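Local coordinates for probable transcriptional regulator (Rhodococcus jostii, PDB 3HIM), which probably binds regulatory DNA as a transcription factor of the TetR family, pairing with a second copy through its helical C-terminal region, at the interface of chains A and B. Sequence-based numbering; all coordinates share one arbitrary frame. Chains: chain A/B, Probable transcriptional regulator.

Contacts 1, 2 and 3 all lie on the interface between two copies of the regulator, and helix 158-175 takes part in each. The C-alpha centres of contacts 1 and 2 are about 10 Å apart, those of contacts 1 and 3 about 14 Å, and those of contacts 2 and 3 about 21 Å. Contacts 1 and 2 use residues 170, 171 and 174 with the chains exchanged, whereas contact 3 adds helix 184-198 and the loop before it. Together they follow helix 158-175, with helices 123-149 and 108-116 joining in contacts 1 and 2, where TetR regulators commonly dimerise, away from the DNA-binding helices.

Contact 1: the interface of chains A and B. Residues chain A 171, 174; chain B 133, 170.
A:Arg174 lies across B:Ile170 at about a right angle, in the helical dimer interface typical of TetR-family regulators; both residues belong to copies of helix 158-175. The isoleucine presents its CG2 methyl to one face of the guanidinium, 3.7 Å from its plane and nearer the margin than the middle. Its longer branch reaches further along the same group, with CD1 3.9 Å from A:Arg174 NH2. The arginine leaves its helix with CG anti to the backbone N (chi1 177°) and then bends at chi3 (57°), which turns the guanidinium back toward A:Asp171, one helical turn earlier. There it grips the carboxylate side-on: NE bonds OD1 at 2.8 Å in a nearly straight salt bridge, and NH2 bonds OD2 through its syn lone pair at 2.9 Å. This double grip holds the guanidinium against rotation, one edge toward the acid and one face toward the methyl. The remaining nitrogen, NH1, meets B:Arg133 NH2 from helix 123-149 at 3.0 Å. Both are donors, so the pair is a close approach and not a hydrogen bond; the two side chains run antiparallel past one another, their guanidinium planes 73° apart. A:Asp171 may offset part of the positive charge gathered here. Cutting A:Arg174 back to an alanine would probably strip A:Asp171 of its charge partner, free its carboxylate to turn and open a gap above B:Ile170 CG2.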
# COMPACT_ATOMS: atom_id res chain seq x y z
N ASP A 171 -3.08 1.93 -3.46
CA ASP A 171 -2.09 2.71 -2.73
C ASP A 171 -2.35 4.22 -2.75
O ASP A 171 -1.93 4.95 -1.84
CB ASP A 171 -0.66 2.40 -3.20
CG ASP A 171 0.38 2.94 -2.25
OD1 ASP A 171 0.34 2.60 -1.05
OD2 ASP A 171 1.22 3.74 -2.71
N ARG A 174 -3.65 5.55 0.40
CA ARG A 174 -2.64 5.82 1.43
C ARG A 174 -2.06 7.24 1.30
O ARG A 174 -2.09 8.01 2.27
CB ARG A 174 -1.52 4.77 1.43
CG ARG A 174 -0.42 5.07 2.47
CD ARG A 174 0.80 4.18 2.31
NE ARG A 174 1.37 4.27 0.97
CZ ARG A 174 2.28 5.16 0.59
NH1 ARG A 174 2.75 6.06 1.45
NH2 ARG A 174 2.72 5.17 -0.66
N ARG B 133 12.06 9.34 3.32
CA ARG B 133 11.16 8.94 2.24
C ARG B 133 11.43 9.71 0.96
O ARG B 133 11.45 9.11 -0.11
CB ARG B 133 9.70 9.10 2.65
CG ARG B 133 9.26 8.03 3.60
CD ARG B 133 8.13 8.51 4.50
NE ARG B 133 6.83 8.41 3.84
CZ ARG B 133 6.07 7.31 3.82
NH1 ARG B 133 6.47 6.19 4.41
NH2 ARG B 133 4.90 7.34 3.18
N ILE B 170 6.15 -0.30 -1.74
CA ILE B 170 5.51 -0.08 -0.46
C ILE B 170 4.24 -0.92 -0.29
O ILE B 170 3.99 -1.44 0.79
CB ILE B 170 5.17 1.40 -0.26
CG1 ILE B 170 6.45 2.20 -0.00
CG2 ILE B 170 4.14 1.58 0.88
CD1 ILE B 170 6.30 3.72 -0.24

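Contact 2: the interface of chains A and B. Residues chain A 115-116, 118-119, 170; chain B 116, 171, 174.
B:Arg174 threads between A:Gln115, A:Tyr116 and A:Ile170, and nearly every part of its side chain has a partner. CB lies 3.3 Å from the phenol oxygen OH of B:Tyr116 in its own chain. CG and CD pass the backbone carbonyl of A:Gln115. CD also sits over the centre of the A:Tyr116 ring, 3.7 Å from the centroid, in a CH-pi contact. Beyond it the chain bends at chi3 (56°), and NE and NH2 turn to B:Asp171, which they hold side-on. One face of the guanidinium is covered by A:Gln115 CG, toward NH1, and by A:Ile170 CG2. At the tip, NH2 comes within 3.8 Å of A:Ile170 CD1. The backbone of this residue is used too: B:Arg174 O accepts a hydrogen bond from A:Arg119 NH1 at 2.8 Å, in the carbonyl plane, with a weaker one from NH2. A:Tyr116 turns its CD2 edge into the face of the B:Tyr116 ring, CD2 lying 3.4 Å from CZ. The two copies of this tyrosine break the two-fold locally, with chi2 77° in chain A and -8° in chain B. Water 1 joins A:Tyr116 OH, 2.5 Å away, to B:Asp171 OD1. The patch lies where the end of helix 108-116 and the 3-10 helix 118-120 of one chain meet the C-terminal end of helix 158-175 of the other.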
# COMPACT_ATOMS: atom_id res chain seq x y z
N GLN A 115 -8.92 -2.05 3.15
CA GLN A 115 -7.79 -2.63 2.44
C GLN A 115 -6.56 -2.89 3.30
O GLN A 115 -5.76 -3.76 2.97
CB GLN A 115 -7.42 -1.70 1.28
CG GLN A 115 -6.99 -2.41 0.03
CD GLN A 115 -8.12 -3.03 -0.78
OE1 GLN A 115 -8.99 -2.32 -1.32
NE2 GLN A 115 -8.09 -4.35 -0.91
N TYR A 116 -6.39 -2.12 4.38
CA TYR A 116 -5.16 -2.15 5.18
C TYR A 116 -5.25 -2.97 6.47
O TYR A 116 -4.29 -3.03 7.25
CB TYR A 116 -4.68 -0.72 5.48
CG TYR A 116 -4.03 -0.10 4.26
CD1 TYR A 116 -4.82 0.39 3.21
CD2 TYR A 116 -2.64 -0.03 4.12
CE1 TYR A 116 -4.23 0.94 2.07
CE2 TYR A 116 -2.05 0.52 2.99
CZ TYR A 116 -2.85 1.00 1.97
OH TYR A 116 -2.31 1.53 0.83
N LEU A 118 -6.91 -6.23 6.30
CA LEU A 118 -7.43 -7.54 5.89
C LEU A 118 -6.96 -8.69 6.80
O LEU A 118 -7.66 -9.70 6.93
CB LEU A 118 -7.08 -7.86 4.44
CG LEU A 118 -7.73 -7.00 3.34
CD1 LEU A 118 -6.92 -7.09 2.04
CD2 LEU A 118 -9.20 -7.37 3.12
N ARG A 119 -5.80 -8.52 7.42
CA ARG A 119 -5.29 -9.53 8.34
C ARG A 119 -6.10 -9.59 9.64
O ARG A 119 -5.91 -10.50 10.44
CB ARG A 119 -3.80 -9.30 8.65
CG ARG A 119 -2.87 -9.60 7.49
CD ARG A 119 -1.43 -9.24 7.85
NE ARG A 119 -0.49 -9.55 6.77
CZ ARG A 119 -0.17 -8.72 5.78
NH1 ARG A 119 -0.72 -7.51 5.73
NH2 ARG A 119 0.70 -9.10 4.84
N ILE A 170 -4.98 1.09 -5.24
CA ILE A 170 -5.26 0.93 -3.83
C ILE A 170 -4.35 1.88 -3.06
O ILE A 170 -4.79 2.58 -2.15
CB ILE A 170 -5.08 -0.52 -3.37
CG1 ILE A 170 -6.25 -1.37 -3.87
CG2 ILE A 170 -5.00 -0.60 -1.82
CD1 ILE A 170 -6.03 -2.86 -3.80
N TYR B 116 2.30 2.86 8.60
CA TYR B 116 0.88 3.09 8.86
C TYR B 116 0.63 3.95 10.10
O TYR B 116 -0.46 4.50 10.27
CB TYR B 116 0.09 1.77 8.96
CG TYR B 116 0.15 0.82 7.76
CD1 TYR B 116 0.75 1.19 6.55
CD2 TYR B 116 -0.42 -0.45 7.84
CE1 TYR B 116 0.80 0.31 5.47
CE2 TYR B 116 -0.39 -1.34 6.76
CZ TYR B 116 0.24 -0.95 5.58
OH TYR B 116 0.27 -1.83 4.51
N ASP B 171 3.45 -1.07 -1.36
CA ASP B 171 2.20 -1.81 -1.25
C ASP B 171 2.42 -3.32 -1.13
O ASP B 171 1.59 -4.03 -0.59
CB ASP B 171 1.24 -1.50 -2.39
CG ASP B 171 -0.17 -1.97 -2.10
OD1 ASP B 171 -0.83 -1.45 -1.16
OD2 ASP B 171 -0.64 -2.87 -2.82
N ARG B 174 1.84 -4.62 2.20
CA ARG B 174 0.44 -4.82 2.56
C ARG B 174 -0.05 -6.20 2.16
O ARG B 174 -0.56 -6.91 3.00
CB ARG B 174 -0.46 -3.75 1.92
CG ARG B 174 -1.95 -3.83 2.34
CD ARG B 174 -2.82 -2.81 1.57
NE ARG B 174 -2.68 -3.02 0.12
CZ ARG B 174 -3.28 -3.99 -0.56
NH1 ARG B 174 -4.12 -4.83 0.05
NH2 ARG B 174 -3.05 -4.12 -1.85
O HOH W 1 0.02 0.60 0.40

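Contact 3: the interface of chains A and B. Residues chain A 181, 187, 190, 194; chain B 157, 159-160, 163.
The N-terminal end of helix 158-175 in chain B packs against helix 184-198 of chain A and the loop before it, part of the C-terminal helical interface by which TetR regulators commonly pair; A:Tyr181 and B:Ala160 touch within this patch. B:Asp157 caps this helix: its OD1 accepts the backbone N-H of B:Ala160 at 2.8 Å in an almost straight bond, approached from above the carboxylate plane. B:Ala160 then turns its methyl group to A:Tyr181, whose OH packs tightly at 3.2 Å from CB, and A:Arg190 CB comes up to the same methyl. Further along the helix, B:Leu163 brings CD2 over the rim of the phenol ring, above its plane, 3.7 Å from CE2. That methyl is shared with A:Ile187 CD1, which within chain A stands over the centre of the tyrosine ring. Both methyls approach from the same side of the ring, the leucine out beyond the CD2-CE2 edge. A:Arg190 crosses B:Asp157 at about a right angle. Its chain bends at chi2 (-68°) and chi3 (74°), and this lays CD, rather than a nitrogen, 3.5 Å from OD2. The guanidinium and carboxylate are almost parallel, 5° apart, but NE and OD2 are 4.3 Å apart, so any attraction between the charges would act at longer range. On the next turn of helix 184-198, A:Leu194 rests its CD1 methyl 3.7 Å from the backbone O of B:Ala160.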
# COMPACT_ATOMS: atom_id res chain seq x y z
N TYR A 181 0.58 15.36 -6.25
CA TYR A 181 -0.76 15.20 -6.80
C TYR A 181 -1.85 15.45 -5.78
O TYR A 181 -1.96 14.70 -4.80
CB TYR A 181 -0.95 13.80 -7.40
CG TYR A 181 0.11 13.46 -8.43
CD1 TYR A 181 0.01 13.93 -9.75
CD2 TYR A 181 1.23 12.68 -8.09
CE1 TYR A 181 0.99 13.64 -10.69
CE2 TYR A 181 2.22 12.39 -9.04
CZ TYR A 181 2.09 12.88 -10.33
OH TYR A 181 3.05 12.61 -11.27
N ILE A 187 -3.61 12.56 -11.32
CA ILE A 187 -2.98 11.27 -11.01
C ILE A 187 -3.60 10.15 -11.83
O ILE A 187 -2.90 9.22 -12.25
CB ILE A 187 -2.92 10.95 -9.47
CG1 ILE A 187 -2.15 9.64 -9.23
CG2 ILE A 187 -4.30 10.85 -8.85
CD1 ILE A 187 -0.71 9.65 -9.72
N ARG A 190 -1.98 10.34 -15.25
CA ARG A 190 -0.59 9.84 -15.15
C ARG A 190 -0.54 8.33 -15.03
O ARG A 190 0.39 7.69 -15.54
CB ARG A 190 0.16 10.47 -13.96
CG ARG A 190 0.34 12.01 -13.99
CD ARG A 190 1.29 12.48 -15.11
NE ARG A 190 0.64 12.39 -16.41
CZ ARG A 190 -0.24 13.27 -16.88
NH1 ARG A 190 -0.56 14.35 -16.18
NH2 ARG A 190 -0.79 13.08 -18.08
N LEU A 194 0.95 5.18 -17.49
CA LEU A 194 1.82 4.11 -16.99
C LEU A 194 1.28 2.71 -17.27
O LEU A 194 2.03 1.83 -17.67
CB LEU A 194 2.09 4.30 -15.50
CG LEU A 194 2.94 5.54 -15.21
CD1 LEU A 194 3.03 5.81 -13.70
CD2 LEU A 194 4.35 5.43 -15.86
N ASP B 157 6.62 10.97 -17.67
CA ASP B 157 6.72 11.89 -16.56
C ASP B 157 7.62 11.23 -15.52
O ASP B 157 7.28 10.20 -14.95
CB ASP B 157 5.30 12.15 -16.04
CG ASP B 157 5.25 13.14 -14.90
OD1 ASP B 157 6.02 12.99 -13.91
OD2 ASP B 157 4.40 14.06 -14.98
N GLU B 159 8.68 12.10 -12.43
CA GLU B 159 8.16 12.04 -11.06
C GLU B 159 7.01 11.03 -10.93
O GLU B 159 6.96 10.30 -9.94
CB GLU B 159 7.71 13.43 -10.58
N ALA B 160 6.11 10.98 -11.91
CA ALA B 160 5.04 9.96 -11.92
C ALA B 160 5.60 8.53 -11.93
O ALA B 160 5.10 7.65 -11.23
CB ALA B 160 4.11 10.16 -13.11
N LEU B 163 7.20 7.84 -8.43
CA LEU B 163 6.05 7.58 -7.53
C LEU B 163 5.49 6.18 -7.75
O LEU B 163 5.37 5.42 -6.79
CB LEU B 163 4.92 8.61 -7.67
CG LEU B 163 3.54 8.15 -7.10
CD1 LEU B 163 3.53 8.06 -5.53
CD2 LEU B 163 2.39 9.05 -7.55